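Local coordinates for 2-hydroxyisobutanoyl-CoA mutase large subunit (Aquincola tertiaricarbonis, PDB 4R3U), which forms the substrate-binding half of a cobalamin-dependent mutase that interconverts 2-hydroxyisobutyryl-CoA and (S)-3-hydroxybutyryl-CoA, at residues P496-N499 against E503-I506. Sequence-based numbering, arbitrary orientation.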
ATOM      1  N   PRO A 496      20.702 -17.146  -5.167  1.00 26.01           N
ATOM      2  CA  PRO A 496      22.075 -17.426  -5.618  1.00 23.95           C
ATOM      3  C   PRO A 496      22.164 -17.915  -7.057  1.00 28.51           C
ATOM      4  O   PRO A 496      21.231 -18.498  -7.624  1.00 27.58           O
ATOM      5  CB  PRO A 496      22.540 -18.508  -4.647  1.00 25.73           C
ATOM      6  CG  PRO A 496      21.238 -19.258  -4.280  1.00 31.50           C
ATOM      7  CD  PRO A 496      20.056 -18.366  -4.619  1.00 26.99           C
ATOM      8  N   TYR A 497      23.338 -17.702  -7.629  1.00 25.53           N
ATOM      9  CA  TYR A 497      23.697 -18.172  -8.947  1.00 23.79           C
ATOM     10  C   TYR A 497      24.301 -19.566  -8.765  1.00 28.16           C
ATOM     11  O   TYR A 497      25.165 -19.764  -7.906  1.00 28.18           O
ATOM     12  CB  TYR A 497      24.726 -17.209  -9.597  1.00 23.97           C
ATOM     13  CG  TYR A 497      25.170 -17.624 -10.988  1.00 24.08           C
ATOM     14  CD1 TYR A 497      24.267 -17.658 -12.050  1.00 25.06           C
ATOM     15  CD2 TYR A 497      26.486 -17.999 -11.238  1.00 24.88           C
ATOM     16  CE1 TYR A 497      24.654 -18.085 -13.318  1.00 25.35           C
ATOM     17  CE2 TYR A 497      26.892 -18.414 -12.510  1.00 26.13           C
ATOM     18  CZ  TYR A 497      25.972 -18.447 -13.549  1.00 33.84           C
ATOM     19  OH  TYR A 497      26.354 -18.841 -14.806  1.00 32.96           O
ATOM     20  N   ASP A 498      23.820 -20.532  -9.554  1.00 25.50           N
ATOM     21  CA  ASP A 498      24.310 -21.905  -9.574  1.00 26.19           C
ATOM     22  C   ASP A 498      25.493 -21.908 -10.549  1.00 34.55           C
ATOM     23  O   ASP A 498      25.312 -21.665 -11.759  1.00 34.14           O
ATOM     24  CB  ASP A 498      23.184 -22.847 -10.053  1.00 27.46           C
ATOM     25  CG  ASP A 498      23.522 -24.323 -10.176  1.00 36.08           C
ATOM     26  OD1 ASP A 498      24.706 -24.693  -9.958  1.00 36.38           O
ATOM     27  OD2 ASP A 498      22.618 -25.102 -10.538  1.00 43.17           O
ATOM     28  N   ASN A 499      26.703 -22.163 -10.028  1.00 32.96           N
ATOM     29  CA  ASN A 499      27.915 -22.174 -10.852  1.00 33.69           C
ATOM     30  C   ASN A 499      28.060 -23.350 -11.861  1.00 37.16           C
ATOM     31  O   ASN A 499      29.030 -23.382 -12.627  1.00 38.49           O
ATOM     32  CB  ASN A 499      29.165 -21.960  -9.991  1.00 41.73           C
ATOM     33  CG  ASN A 499      29.287 -20.549  -9.448  1.00 75.34           C
ATOM     34  OD1 ASN A 499      29.351 -20.330  -8.235  1.00 71.46           O
ATOM     35  ND2 ASN A 499      29.334 -19.551 -10.332  1.00 67.02           N
ATOM     36  N   GLU A 503      28.228 -25.050 -17.570  1.00 39.08           N
ATOM     37  CA  GLU A 503      28.541 -26.436 -17.902  1.00 40.30           C
ATOM     38  C   GLU A 503      27.288 -27.206 -18.382  1.00 42.28           C
ATOM     39  O   GLU A 503      27.319 -27.821 -19.450  1.00 41.54           O
ATOM     40  CB  GLU A 503      29.190 -27.119 -16.677  1.00 43.46           C
ATOM     41  CG  GLU A 503      29.663 -28.557 -16.889  1.00 62.13           C
ATOM     42  CD  GLU A 503      28.700 -29.631 -16.400  1.00105.44           C
ATOM     43  OE1 GLU A 503      28.176 -29.494 -15.268  1.00113.99           O
ATOM     44  OE2 GLU A 503      28.477 -30.615 -17.147  1.00101.70           O
ATOM     45  N   ARG A 504      26.181 -27.118 -17.600  1.00 38.70           N
ATOM     46  CA  ARG A 504      24.903 -27.785 -17.858  1.00 37.73           C
ATOM     47  C   ARG A 504      24.255 -27.343 -19.188  1.00 45.03           C
ATOM     48  O   ARG A 504      23.800 -28.176 -19.972  1.00 45.79           O
ATOM     49  CB  ARG A 504      23.950 -27.566 -16.682  1.00 30.14           C
ATOM     50  CG  ARG A 504      24.253 -28.439 -15.463  1.00 30.93           C
ATOM     51  CD  ARG A 504      23.095 -28.470 -14.442  1.00 29.32           C
ATOM     52  NE  ARG A 504      22.924 -27.205 -13.725  1.00 23.53           N
ATOM     53  CZ  ARG A 504      21.968 -26.304 -13.949  1.00 36.18           C
ATOM     54  NH1 ARG A 504      21.021 -26.542 -14.842  1.00 31.10           N
ATOM     55  NH2 ARG A 504      21.939 -25.167 -13.258  1.00 23.33           N
ATOM     56  N   GLN A 505      24.248 -26.029 -19.431  1.00 42.03           N
ATOM     57  CA  GLN A 505      23.681 -25.386 -20.611  1.00 40.73           C
ATOM     58  C   GLN A 505      24.462 -25.704 -21.887  1.00 43.03           C
ATOM     59  O   GLN A 505      23.827 -26.106 -22.866  1.00 43.50           O
ATOM     60  CB  GLN A 505      23.531 -23.871 -20.366  1.00 40.39           C
ATOM     61  CG  GLN A 505      22.925 -23.074 -21.501  1.00 46.03           C
ATOM     62  CD  GLN A 505      21.502 -23.403 -21.854  1.00 50.95           C
ATOM     63  OE1 GLN A 505      20.682 -23.797 -21.010  1.00 43.95           O
ATOM     64  NE2 GLN A 505      21.177 -23.175 -23.113  1.00 36.64           N
ATOM     65  N   ILE A 506      25.812 -25.577 -21.876  1.00 37.77           N
ATOM     66  CA  ILE A 506      26.668 -25.883 -23.044  1.00 38.08           C
ATOM     67  C   ILE A 506      26.505 -27.354 -23.462  1.00 42.53           C
ATOM     68  O   ILE A 506      26.365 -27.646 -24.656  1.00 42.11           O
ATOM     69  CB  ILE A 506      28.165 -25.524 -22.837  1.00 41.78           C
ATOM     70  CG1 ILE A 506      28.424 -24.237 -21.992  1.00 40.83           C
ATOM     71  CG2 ILE A 506      28.976 -25.545 -24.139  1.00 43.78           C
ATOM     72  CD1 ILE A 506      28.064 -22.957 -22.510  1.00 42.29           C
TER
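D498 and R504 meet in a single salt bridge, NH2 of R504 giving a hydrogen bond to OD2 of D498 at 2.8 Å. The bond is bent, with an N-H...O angle of 132°. NH2 approaches OD2 from above the carboxylate, 60° out of its plane, and OD2 in turn lies tilted from the guanidinium plane. Because one nitrogen of R504 makes the bond, and makes it from above, this is not the flat, two-pronged carboxylate-guanidinium pairing; NE of R504 stays 3.8 Å from OD2 of D498. The two side chains cross at about a right angle. R504 arrives by a chain that bends at chi3 (-71°), which swings its guanidinium back toward the loop preceding its own helix. In the second shell, T500 links the partners, its OG1 hydrogen-bonded both to OD1 of D498 and to NE of R504. The D498 side chain also caps a backbone N in the turn leading into helix 501-515, and its carbonyl O pairs with OG1 of T501. NH1 of R504 bonds to OG1 of T106, and NH2, the nitrogen that meets D498, has a second salt-bridge partner in D109 on helix 107-119. The contact thus joins the long loop after helix 454-472 to the first turns of helix 501-515, at the surface and away from the substrate and cofactor sites. With two carboxylates sharing NH2 and threonines holding NE and NH1, the guanidinium is fixed in rotation, and its positive charge probably favours ionised D498 and D109.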